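Local coordinates for early 35 kDa protein (Autographa californica nucleopolyhedrovirus, PDB 1P35) that inhibits caspases and blocks the apoptotic response of the insect host cell to viral infection, and also suppresses the host's antiviral RNA interference, at residues A[211-216]-A[228-233]; A[108-113]-A[130-135]; A[30-35]-A[61-66]; A[100-105]-A[166-171]. All coordinates share one frame; numbering follows the deposited sequence.

Contact 1. Residues A[211-216]-A[228-233]. With EDO (1,2-ethanediol), chain F.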
# COMPACT_ATOMS: atom_id res chain seq x y z
N GLU A 211 -28.39 4.37 -19.19
CA GLU A 211 -28.83 5.72 -18.85
C GLU A 211 -27.76 6.49 -18.05
O GLU A 211 -27.54 7.67 -18.26
CB GLU A 211 -30.11 5.66 -18.01
CG GLU A 211 -30.50 7.04 -17.44
CD GLU A 211 -31.70 7.01 -16.51
OE1 GLU A 211 -31.77 6.15 -15.59
OE2 GLU A 211 -32.57 7.88 -16.67
N PHE A 212 -27.12 5.82 -17.09
CA PHE A 212 -26.13 6.53 -16.26
C PHE A 212 -24.89 6.91 -17.12
O PHE A 212 -24.43 8.06 -17.11
CB PHE A 212 -25.74 5.63 -15.03
CG PHE A 212 -25.39 6.40 -13.81
CD1 PHE A 212 -24.19 7.13 -13.75
CD2 PHE A 212 -26.25 6.45 -12.73
CE1 PHE A 212 -23.88 7.92 -12.61
CE2 PHE A 212 -25.94 7.23 -11.59
CZ PHE A 212 -24.76 7.96 -11.54
N VAL A 213 -24.37 5.94 -17.90
CA VAL A 213 -23.19 6.18 -18.72
C VAL A 213 -23.38 7.22 -19.85
O VAL A 213 -22.49 8.04 -20.09
CB VAL A 213 -22.65 4.85 -19.29
CG1 VAL A 213 -21.47 5.08 -20.27
CG2 VAL A 213 -22.16 3.96 -18.11
N GLN A 214 -24.55 7.20 -20.51
CA GLN A 214 -24.86 8.15 -21.59
C GLN A 214 -24.84 9.60 -21.06
O GLN A 214 -24.51 10.53 -21.81
CB GLN A 214 -26.27 7.87 -22.19
CG GLN A 214 -26.34 6.59 -22.91
CD GLN A 214 -27.77 6.19 -23.30
OE1 GLN A 214 -28.76 6.81 -22.90
NE2 GLN A 214 -27.86 5.13 -24.06
N SER A 215 -25.23 9.77 -19.79
CA SER A 215 -25.27 11.10 -19.16
C SER A 215 -23.89 11.65 -18.75
O SER A 215 -23.73 12.85 -18.48
CB SER A 215 -26.14 11.05 -17.89
OG SER A 215 -25.43 10.48 -16.79
N LEU A 216 -22.89 10.78 -18.74
CA LEU A 216 -21.54 11.20 -18.28
C LEU A 216 -20.75 12.05 -19.23
O LEU A 216 -20.75 11.76 -20.40
CB LEU A 216 -20.66 9.99 -17.95
CG LEU A 216 -21.19 8.98 -16.98
CD1 LEU A 216 -20.18 7.89 -16.86
CD2 LEU A 216 -21.46 9.66 -15.66
N VAL A 228 -14.98 11.24 -27.78
CA VAL A 228 -15.47 10.40 -26.72
C VAL A 228 -16.30 9.29 -27.36
O VAL A 228 -17.18 9.57 -28.19
CB VAL A 228 -16.32 11.23 -25.78
CG1 VAL A 228 -17.09 10.33 -24.87
CG2 VAL A 228 -15.36 12.21 -24.99
N LEU A 229 -15.99 8.03 -27.04
CA LEU A 229 -16.76 6.92 -27.57
C LEU A 229 -17.57 6.24 -26.48
O LEU A 229 -17.15 6.15 -25.29
CB LEU A 229 -15.86 5.91 -28.30
CG LEU A 229 -15.53 6.27 -29.78
CD1 LEU A 229 -14.97 7.65 -29.87
CD2 LEU A 229 -14.51 5.27 -30.36
N TYR A 230 -18.75 5.77 -26.89
CA TYR A 230 -19.68 5.09 -26.00
C TYR A 230 -19.72 3.59 -26.32
O TYR A 230 -19.93 3.18 -27.47
CB TYR A 230 -21.10 5.69 -26.17
CG TYR A 230 -22.16 4.91 -25.41
CD1 TYR A 230 -22.18 4.85 -24.01
CD2 TYR A 230 -23.11 4.16 -26.11
CE1 TYR A 230 -23.11 4.08 -23.33
CE2 TYR A 230 -24.05 3.38 -25.44
CZ TYR A 230 -24.05 3.35 -24.05
OH TYR A 230 -25.06 2.70 -23.42
N TYR A 231 -19.53 2.78 -25.28
CA TYR A 231 -19.53 1.33 -25.40
C TYR A 231 -20.63 0.58 -24.67
O TYR A 231 -20.94 0.86 -23.51
CB TYR A 231 -18.21 0.73 -24.90
CG TYR A 231 -17.00 1.04 -25.74
CD1 TYR A 231 -16.31 2.23 -25.58
CD2 TYR A 231 -16.59 0.17 -26.79
CE1 TYR A 231 -15.24 2.61 -26.40
CE2 TYR A 231 -15.50 0.52 -27.65
CZ TYR A 231 -14.84 1.76 -27.44
OH TYR A 231 -13.79 2.17 -28.21
N ASN A 232 -21.21 -0.39 -25.36
CA ASN A 232 -22.22 -1.26 -24.77
C ASN A 232 -21.82 -2.63 -25.33
O ASN A 232 -22.39 -3.12 -26.30
CB ASN A 232 -23.62 -0.88 -25.23
CG ASN A 232 -24.71 -1.51 -24.37
OD1 ASN A 232 -24.53 -2.62 -23.83
ND2 ASN A 232 -25.84 -0.82 -24.25
N GLU A 233 -20.80 -3.21 -24.69
CA GLU A 233 -20.20 -4.48 -25.07
C GLU A 233 -20.39 -5.65 -24.09
O GLU A 233 -20.65 -5.48 -22.89
CB GLU A 233 -18.68 -4.31 -25.25
CG GLU A 233 -18.20 -3.19 -26.14
CD GLU A 233 -16.66 -3.08 -26.19
OE1 GLU A 233 -15.97 -3.14 -25.12
OE2 GLU A 233 -16.13 -2.92 -27.31
C1 EDO F . -25.20 16.97 -19.02
O1 EDO F . -24.57 17.61 -20.16
C2 EDO F . -25.34 15.50 -19.31
O2 EDO F . -25.52 14.80 -18.09
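Tyr-230 sets CG on the far side of its CA-CB bond from the backbone N (chi1 172°), which sends the ring out of strand 227-234 to meet Val-213 and Gln-214 near the C-terminal end of helix 206-215. The motif is a helix packed beside a beta hairpin, here formed by strands 227-234 and 238-249. Val-213, with CG1 likewise opposite its own backbone N (chi1 175°), pushes that methyl against the ring edge, in the ring plane: CG1 lies 3.6 Å from CE1 of Tyr-230 and 3.8 Å from CD1. Gln-214 comes from another direction. Its CG sits over one face of the phenol, 4.1 Å from CZ of Tyr-230, and the extended chain carries the amide on toward the hydroxyl. Amide and ring planes stand 66° apart, and NE2 of Gln-214 stays 3.8 Å from OH of Tyr-230, too far for a hydrogen bond. No hydrogen bond joins the two segments, so across them the ring is held by packing alone; Glu-210 of the helix also touches it. Val-213 also touches Ile-241 and Lys-243 on the second hairpin strand, and Lys-243 NZ hydrogen-bonds to the O atoms of Gln-214 and Leu-216, tying the end of the helix to the hairpin. Ser-215 OG turns back to Phe-212 O within the last turn at 2.6 Å and also bonds to Ser-286 OG. Facing a 1,2-ethanediol, probably from the crystallisation liquor, Ser-215 O accepts a hydrogen bond from its O2 at 2.7 Å.

Contact 2. Residues A[108-113]-A[130-135]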
# COMPACT_ATOMS: atom_id res chain seq x y z
N SER A 108 -39.41 6.80 6.07
CA SER A 108 -40.73 7.29 6.46
C SER A 108 -40.77 8.25 7.65
O SER A 108 -41.75 8.97 7.79
CB SER A 108 -41.71 6.13 6.80
OG SER A 108 -41.97 5.25 5.72
N VAL A 109 -39.75 8.26 8.50
CA VAL A 109 -39.79 9.18 9.63
C VAL A 109 -38.85 10.38 9.54
O VAL A 109 -38.92 11.28 10.39
CB VAL A 109 -39.53 8.45 11.01
CG1 VAL A 109 -40.61 7.42 11.28
CG2 VAL A 109 -38.18 7.76 11.01
N LEU A 110 -37.97 10.40 8.53
CA LEU A 110 -36.97 11.47 8.39
C LEU A 110 -37.46 12.91 8.26
O LEU A 110 -36.85 13.80 8.83
CB LEU A 110 -35.99 11.17 7.22
CG LEU A 110 -34.88 12.22 6.99
CD1 LEU A 110 -34.05 12.39 8.25
CD2 LEU A 110 -33.97 11.79 5.82
N LYS A 111 -38.52 13.15 7.49
CA LYS A 111 -39.04 14.51 7.35
C LYS A 111 -39.47 15.10 8.69
O LYS A 111 -39.29 16.31 8.94
CB LYS A 111 -40.23 14.57 6.40
CG LYS A 111 -40.70 16.01 6.18
CD LYS A 111 -41.66 16.16 5.01
CE LYS A 111 -41.71 17.63 4.52
NZ LYS A 111 -42.53 17.79 3.27
N SER A 112 -40.05 14.26 9.55
CA SER A 112 -40.50 14.75 10.84
C SER A 112 -39.38 14.78 11.86
O SER A 112 -39.51 15.41 12.90
CB SER A 112 -41.67 13.91 11.36
OG SER A 112 -41.31 12.56 11.60
N LYS A 113 -38.27 14.10 11.56
CA LYS A 113 -37.14 14.09 12.49
C LYS A 113 -35.93 14.93 12.08
O LYS A 113 -35.07 15.19 12.92
CB LYS A 113 -36.63 12.66 12.74
CG LYS A 113 -37.48 11.77 13.65
CD LYS A 113 -36.63 10.59 14.13
CE LYS A 113 -37.29 9.77 15.24
NZ LYS A 113 -36.34 8.74 15.81
N GLU A 130 -33.26 25.36 6.36
CA GLU A 130 -33.94 25.46 5.09
C GLU A 130 -33.05 24.91 3.98
O GLU A 130 -33.54 24.32 3.03
CB GLU A 130 -34.33 26.91 4.80
CG GLU A 130 -35.23 27.53 5.89
CD GLU A 130 -35.87 28.85 5.49
OE1 GLU A 130 -35.15 29.73 4.96
OE2 GLU A 130 -37.09 29.01 5.72
N ALA A 131 -31.74 25.08 4.14
CA ALA A 131 -30.80 24.60 3.13
C ALA A 131 -30.92 23.08 3.02
O ALA A 131 -31.07 22.53 1.92
CB ALA A 131 -29.41 24.99 3.52
N TYR A 132 -30.90 22.43 4.19
CA TYR A 132 -31.05 21.00 4.30
C TYR A 132 -32.34 20.48 3.65
O TYR A 132 -32.32 19.50 2.89
CB TYR A 132 -31.02 20.58 5.78
CG TYR A 132 -31.18 19.07 5.95
CD1 TYR A 132 -32.43 18.49 5.95
CD2 TYR A 132 -30.08 18.24 6.00
CE1 TYR A 132 -32.60 17.12 5.98
CE2 TYR A 132 -30.24 16.83 6.04
CZ TYR A 132 -31.51 16.29 6.01
OH TYR A 132 -31.70 14.89 5.97
N GLU A 133 -33.47 21.10 3.98
CA GLU A 133 -34.77 20.69 3.45
C GLU A 133 -34.86 20.94 1.95
O GLU A 133 -35.57 20.23 1.21
CB GLU A 133 -35.92 21.43 4.18
CG GLU A 133 -37.31 21.25 3.55
CD GLU A 133 -38.45 21.63 4.49
OE1 GLU A 133 -38.32 22.68 5.15
OE2 GLU A 133 -39.47 20.90 4.55
N LYS A 134 -34.13 21.95 1.48
CA LYS A 134 -34.13 22.25 0.05
C LYS A 134 -33.14 21.40 -0.76
O LYS A 134 -33.47 20.90 -1.83
CB LYS A 134 -33.75 23.70 -0.20
CG LYS A 134 -33.88 24.07 -1.70
CD LYS A 134 -33.49 25.52 -1.93
CE LYS A 134 -33.81 25.97 -3.35
NZ LYS A 134 -33.34 27.39 -3.48
N TYR A 135 -31.94 21.21 -0.23
CA TYR A 135 -30.94 20.50 -1.00
C TYR A 135 -30.64 19.05 -0.66
O TYR A 135 -30.14 18.32 -1.51
CB TYR A 135 -29.65 21.31 -0.98
CG TYR A 135 -29.80 22.70 -1.55
CD1 TYR A 135 -30.10 22.89 -2.91
CD2 TYR A 135 -29.59 23.83 -0.75
CE1 TYR A 135 -30.16 24.18 -3.47
CE2 TYR A 135 -29.65 25.12 -1.29
CZ TYR A 135 -29.93 25.29 -2.65
OH TYR A 135 -29.96 26.54 -3.19
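Leu-110 and Tyr-132 meet in the interior of a helical hairpin, in which helices 110-120 and 126-135 run in roughly opposite directions around a short turn. Four side chains bridge the pair, and all leave the backbone the same way, with CG pointing opposite the backbone N. In Tyr-132 (chi1 180°) this extends the phenol straight across the gap, and in Leu-110 (chi1 -179°) it brings the isobutyl group to meet the phenol's far end. The branch of Leu-110 presents both methyls to Tyr-132 OH, CD2 at 3.8 Å and CD1 at 4.1 Å. That hydroxyl is buried against the Leu-110 methyls with no polar partner in the model. Leu-137 and Leu-140 of helix 137-140 touch both side chains, and the Tyr-132 ring also meets Phe-114 with planes about 30° apart.

On the more exposed side, Lys-111 and Glu-133 reach for each other with chains extended beyond CG. The last methylene comes closest: Lys-111 CE is 4.0 Å from Glu-133 OE2, whereas Lys-111 NZ remains 4.5 Å from the same oxygen. The opposite charges probably attract, but the separation is beyond that of a salt bridge. Helix 110-120 is only weakly bonded in its first turn, where Ser-112 OG donates to Val-109 O at 3.0 Å. In the other helix the fully extended Lys-134 chain passes over its neighbour, its CD lying 3.6 Å above the plane of the Tyr-135 ring, offset toward the rim.

Contact 3. Residues A[30-35]-A[61-66]. With PO4 (phosphate ion), chain E.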
# COMPACT_ATOMS: atom_id res chain seq x y z
N ILE A 30 -16.21 5.08 2.15
CA ILE A 30 -15.02 5.85 2.47
C ILE A 30 -14.96 7.09 1.56
O ILE A 30 -15.23 7.01 0.32
CB ILE A 30 -13.71 5.03 2.14
CG1 ILE A 30 -13.59 3.82 3.03
CG2 ILE A 30 -12.45 5.86 2.30
CD1 ILE A 30 -13.29 2.55 2.16
N ASN A 31 -14.62 8.23 2.15
CA ASN A 31 -14.45 9.43 1.31
C ASN A 31 -13.41 10.35 1.92
O ASN A 31 -12.86 10.06 2.98
CB ASN A 31 -15.77 10.19 1.05
CG ASN A 31 -16.36 10.85 2.30
OD1 ASN A 31 -15.75 10.92 3.37
ND2 ASN A 31 -17.60 11.32 2.16
N LYS A 32 -13.11 11.45 1.23
CA LYS A 32 -12.15 12.40 1.75
C LYS A 32 -12.62 13.83 1.71
O LYS A 32 -12.76 14.43 0.63
CB LYS A 32 -10.82 12.24 1.01
CG LYS A 32 -9.67 13.06 1.59
CD LYS A 32 -8.34 12.68 0.95
CE LYS A 32 -8.07 11.19 1.12
NZ LYS A 32 -6.77 10.76 0.59
N ILE A 33 -12.85 14.39 2.89
CA ILE A 33 -13.34 15.79 3.00
C ILE A 33 -12.22 16.83 3.16
O ILE A 33 -11.33 16.68 3.97
CB ILE A 33 -14.37 15.89 4.17
CG1 ILE A 33 -15.59 15.04 3.80
CG2 ILE A 33 -14.78 17.38 4.44
CD1 ILE A 33 -16.67 14.91 4.85
N MET A 34 -12.32 17.89 2.38
CA MET A 34 -11.32 18.97 2.33
C MET A 34 -11.37 20.19 3.25
O MET A 34 -10.37 20.91 3.35
CB MET A 34 -11.25 19.49 0.90
CG MET A 34 -10.43 18.64 -0.05
SD MET A 34 -8.71 18.59 0.47
CE MET A 34 -8.27 20.43 0.62
N ASN A 35 -12.48 20.46 3.93
CA ASN A 35 -12.57 21.65 4.80
C ASN A 35 -11.78 21.65 6.13
O ASN A 35 -11.67 20.62 6.80
CB ASN A 35 -14.03 21.94 5.11
CG ASN A 35 -14.84 22.11 3.85
OD1 ASN A 35 -14.82 21.23 2.97
ND2 ASN A 35 -15.54 23.22 3.75
N ASN A 61 -6.37 -1.88 5.24
CA ASN A 61 -6.08 -1.85 3.83
C ASN A 61 -7.20 -2.02 2.89
O ASN A 61 -6.97 -1.93 1.67
CB ASN A 61 -5.04 -2.89 3.48
CG ASN A 61 -3.71 -2.35 3.61
OD1 ASN A 61 -3.57 -1.13 3.73
ND2 ASN A 61 -2.68 -3.21 3.57
N LEU A 62 -8.39 -2.26 3.44
CA LEU A 62 -9.56 -2.47 2.58
C LEU A 62 -9.79 -1.40 1.51
O LEU A 62 -10.13 -1.70 0.35
CB LEU A 62 -10.81 -2.59 3.41
CG LEU A 62 -12.00 -3.06 2.55
CD1 LEU A 62 -11.57 -4.33 1.81
CD2 LEU A 62 -13.22 -3.36 3.43
N ARG A 63 -9.60 -0.15 1.93
CA ARG A 63 -9.79 0.99 1.10
C ARG A 63 -9.05 0.86 -0.24
O ARG A 63 -9.65 1.00 -1.30
CB ARG A 63 -9.27 2.24 1.82
CG ARG A 63 -9.18 3.43 0.83
CD ARG A 63 -8.49 4.68 1.37
NE ARG A 63 -8.59 5.85 0.47
CZ ARG A 63 -8.00 5.97 -0.73
NH1 ARG A 63 -7.24 5.00 -1.21
NH2 ARG A 63 -8.18 7.07 -1.46
N ASP A 64 -7.75 0.59 -0.16
CA ASP A 64 -6.93 0.47 -1.35
C ASP A 64 -7.20 -0.82 -2.11
O ASP A 64 -6.97 -0.89 -3.32
CB ASP A 64 -5.42 0.56 -1.00
CG ASP A 64 -4.97 1.99 -0.65
OD1 ASP A 64 -5.62 2.95 -1.10
OD2 ASP A 64 -3.95 2.15 0.04
N ARG A 65 -7.68 -1.86 -1.43
CA ARG A 65 -7.96 -3.09 -2.14
C ARG A 65 -9.25 -2.91 -2.96
O ARG A 65 -9.36 -3.47 -4.04
CB ARG A 65 -8.12 -4.32 -1.20
CG ARG A 65 -6.84 -4.79 -0.53
CD ARG A 65 -6.93 -6.29 -0.13
NE ARG A 65 -7.99 -6.57 0.82
CZ ARG A 65 -8.02 -6.10 2.06
NH1 ARG A 65 -7.03 -5.34 2.50
NH2 ARG A 65 -9.02 -6.39 2.87
N ILE A 66 -10.22 -2.15 -2.45
CA ILE A 66 -11.45 -1.93 -3.20
C ILE A 66 -11.04 -1.17 -4.48
O ILE A 66 -11.25 -1.60 -5.59
CB ILE A 66 -12.44 -1.06 -2.40
CG1 ILE A 66 -12.92 -1.85 -1.15
CG2 ILE A 66 -13.66 -0.69 -3.28
CD1 ILE A 66 -13.64 -0.98 -0.19
P PO4 E . -10.87 -9.05 0.60
O1 PO4 E . -11.22 -8.28 1.86
O2 PO4 E . -12.10 -9.16 -0.29
O3 PO4 E . -9.78 -8.35 -0.19
O4 PO4 E . -10.36 -10.42 1.05
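Helix 62-74 lies across the beta-sheet core of P35, and this contact joins its first turn to strand 24-33. The axes of strand 30-33 and helix 62-66 approach to 10.6 Å at 104°, close to a right angle. Ile-30 forms the centre: its CD1 rests against the base of Arg-63, 4.0 Å from CB, and faces Ile-66 CD1 at 4.3 Å. With CG opposite the backbone N (chi1 168°), the extended Arg-63 chain passes obliquely over Ile-30 toward Lys-32. There Lys-32 NZ and Arg-63 NH2 stand 4.5 Å apart, like charges probably eased by Asp-64, whose OD1 forms a salt bridge to Arg-63 NH1 at 2.6 Å, while its OD2 pairs with Lys-93. On a different side of the helix, Arg-65 bends to hold a phosphate ion, probably from the crystallisation liquor, at its guanidinium edge by two nearly straight bonds, NE to O3 at 2.7 Å and NH2 to O1 at 3.1 Å. Asn-61 ND2 hydrogen-bonds to Glu-78 O of the second subunit. The contact is crosswise helix-on-strand packing against the strand-rich core of P35, on the helix that leads into the probable reactive-site loop.

Contact 4. Residues A[100-105]-A[166-171]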
# COMPACT_ATOMS: atom_id res chain seq x y z
N TYR A 100 -16.98 8.03 10.81
CA TYR A 100 -18.22 8.72 10.97
C TYR A 100 -19.00 7.97 12.06
O TYR A 100 -18.85 6.75 12.22
CB TYR A 100 -19.08 8.70 9.71
CG TYR A 100 -18.61 9.54 8.53
CD1 TYR A 100 -17.70 9.04 7.59
CD2 TYR A 100 -19.15 10.78 8.30
CE1 TYR A 100 -17.38 9.76 6.45
CE2 TYR A 100 -18.84 11.51 7.17
CZ TYR A 100 -17.96 11.01 6.24
OH TYR A 100 -17.68 11.76 5.12
N SER A 101 -19.83 8.72 12.79
CA SER A 101 -20.72 8.18 13.80
C SER A 101 -22.03 7.83 12.99
O SER A 101 -22.63 8.69 12.36
CB SER A 101 -20.96 9.26 14.88
OG SER A 101 -21.73 8.76 15.94
N VAL A 102 -22.44 6.56 13.03
CA VAL A 102 -23.60 6.07 12.29
C VAL A 102 -24.88 5.77 13.10
O VAL A 102 -24.83 5.10 14.18
CB VAL A 102 -23.21 4.75 11.52
CG1 VAL A 102 -24.37 4.19 10.79
CG2 VAL A 102 -22.03 5.05 10.56
N SER A 103 -25.99 6.27 12.57
CA SER A 103 -27.33 6.00 13.12
C SER A 103 -28.26 5.73 11.90
O SER A 103 -27.86 5.94 10.75
CB SER A 103 -27.86 7.16 14.01
OG SER A 103 -28.12 8.35 13.28
N CYS A 104 -29.48 5.25 12.12
CA CYS A 104 -30.36 4.92 10.98
C CYS A 104 -31.77 5.39 11.22
O CYS A 104 -32.29 5.27 12.35
CB CYS A 104 -30.36 3.39 10.75
SG CYS A 104 -31.27 2.80 9.29
N GLN A 105 -32.37 5.93 10.16
CA GLN A 105 -33.74 6.44 10.17
C GLN A 105 -34.51 5.78 9.04
O GLN A 105 -34.02 5.67 7.89
CB GLN A 105 -33.77 7.97 9.93
CG GLN A 105 -33.14 8.79 11.07
CD GLN A 105 -33.83 8.48 12.39
OE1 GLN A 105 -33.28 8.70 13.47
NE2 GLN A 105 -35.04 7.96 12.30
N LEU A 166 -16.49 4.46 7.24
CA LEU A 166 -17.61 3.89 7.98
C LEU A 166 -17.93 2.58 7.32
O LEU A 166 -17.59 2.38 6.17
CB LEU A 166 -18.86 4.77 7.95
CG LEU A 166 -19.61 4.95 6.61
CD1 LEU A 166 -20.69 3.91 6.46
CD2 LEU A 166 -20.30 6.30 6.57
N SER A 167 -18.54 1.68 8.09
CA SER A 167 -18.97 0.40 7.58
C SER A 167 -20.03 -0.15 8.53
O SER A 167 -19.96 0.07 9.73
CB SER A 167 -17.80 -0.57 7.42
OG SER A 167 -17.02 -0.66 8.60
N PHE A 168 -21.01 -0.86 8.00
CA PHE A 168 -22.04 -1.38 8.85
C PHE A 168 -22.80 -2.48 8.10
O PHE A 168 -22.71 -2.57 6.86
CB PHE A 168 -22.97 -0.22 9.30
CG PHE A 168 -23.71 0.47 8.13
CD1 PHE A 168 -24.66 -0.23 7.38
CD2 PHE A 168 -23.38 1.77 7.75
CE1 PHE A 168 -25.27 0.37 6.24
CE2 PHE A 168 -23.97 2.38 6.64
CZ PHE A 168 -24.92 1.66 5.88
N GLU A 169 -23.48 -3.35 8.85
CA GLU A 169 -24.30 -4.38 8.23
C GLU A 169 -25.75 -3.95 8.32
O GLU A 169 -26.17 -3.30 9.28
CB GLU A 169 -24.15 -5.73 8.93
CG GLU A 169 -22.93 -6.49 8.51
CD GLU A 169 -22.66 -7.68 9.38
OE1 GLU A 169 -23.62 -8.40 9.68
OE2 GLU A 169 -21.49 -7.91 9.74
N TYR A 170 -26.51 -4.29 7.30
CA TYR A 170 -27.92 -3.96 7.31
C TYR A 170 -28.72 -5.15 6.74
O TYR A 170 -28.14 -6.10 6.15
CB TYR A 170 -28.19 -2.67 6.53
CG TYR A 170 -27.80 -2.73 5.06
CD1 TYR A 170 -26.48 -2.84 4.66
CD2 TYR A 170 -28.78 -2.68 4.06
CE1 TYR A 170 -26.14 -2.90 3.29
CE2 TYR A 170 -28.45 -2.74 2.70
CZ TYR A 170 -27.15 -2.86 2.32
OH TYR A 170 -26.88 -3.13 1.01
N ASN A 171 -30.03 -5.08 6.93
CA ASN A 171 -30.98 -6.11 6.46
C ASN A 171 -31.84 -5.54 5.33
O ASN A 171 -32.86 -4.92 5.58
CB ASN A 171 -31.81 -6.53 7.66
CG ASN A 171 -30.96 -7.14 8.72
OD1 ASN A 171 -30.87 -6.64 9.85
ND2 ASN A 171 -30.26 -8.22 8.35
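Two parallel strands, 98-106 and 164-170, part company here in the beta-sheet core of P35. Tyr-100 and Leu-166 begin the contact with CA atoms 5.7 Å apart; the CA atoms of Val-102 and Phe-168 are 8.4 Å apart, and those of Cys-104 and Tyr-170 9.9 Å. No hydrogen bond links the two segments, although Tyr-100 still pairs through its backbone with Val-165 just before. Apolar side chains make the contact as the strands diverge. Leu-166 CD2 lies against the Tyr-100 ring, 3.9 Å from CD1, approaching obliquely. Val-102 straddles the next pair: with CG1 opposite the backbone N (chi1 179°), its methyls diverge, CG2 to Leu-166 CB at 4.1 Å and CG1 to Phe-168 CD2 at 4.0 Å, crossing both partners at about a right angle. Leu-166 and Phe-168, two residues apart, point to the same face of their strand; each holds CG between the backbone N and the carbonyl carbon (chi1 69° and 63°), flanked on both sides. Ile-52 of strand 52-55, which pairs with 164-170, touches Val-102, Cys-104 and Phe-168. Strand 98-106 meanwhile bonds to strand 148-154 through Ser-101, Ser-103 and Gln-105. The Tyr-100 hydroxyl finds its polar partner in Asn-31 OD1. These are parallel strands hydrogen-bonded at one end and splaying apart, joined by apolar packing in the strand-rich core of P35.

How the contacts relate
Along the chain, contact 3 closes first, contact 4 then opens on strand 98-106, contact 2 falls between its two segments, and contact 1 comes last. Contacts 3 and 4 have centres about 17 Å apart and lie on neighbouring strands of the same sheet, 24-33 and 164-170; Asn-31 OD1 and Tyr-100 OH, 2.7 Å apart, probably hydrogen-bond. Contact 2, about 19 Å from contact 4 between centres, joins two helices beside this core, and Lys-113 CD reaches Gln-105 NE2 at 3.6 Å. Contact 1, its centre 26 to 33 Å from the others, lies across the chain's centre from contacts 3 and 4. Contacts 1 and 3 set helices against strands at separate places, and contact 3's helix leads toward the probable reactive-site loop.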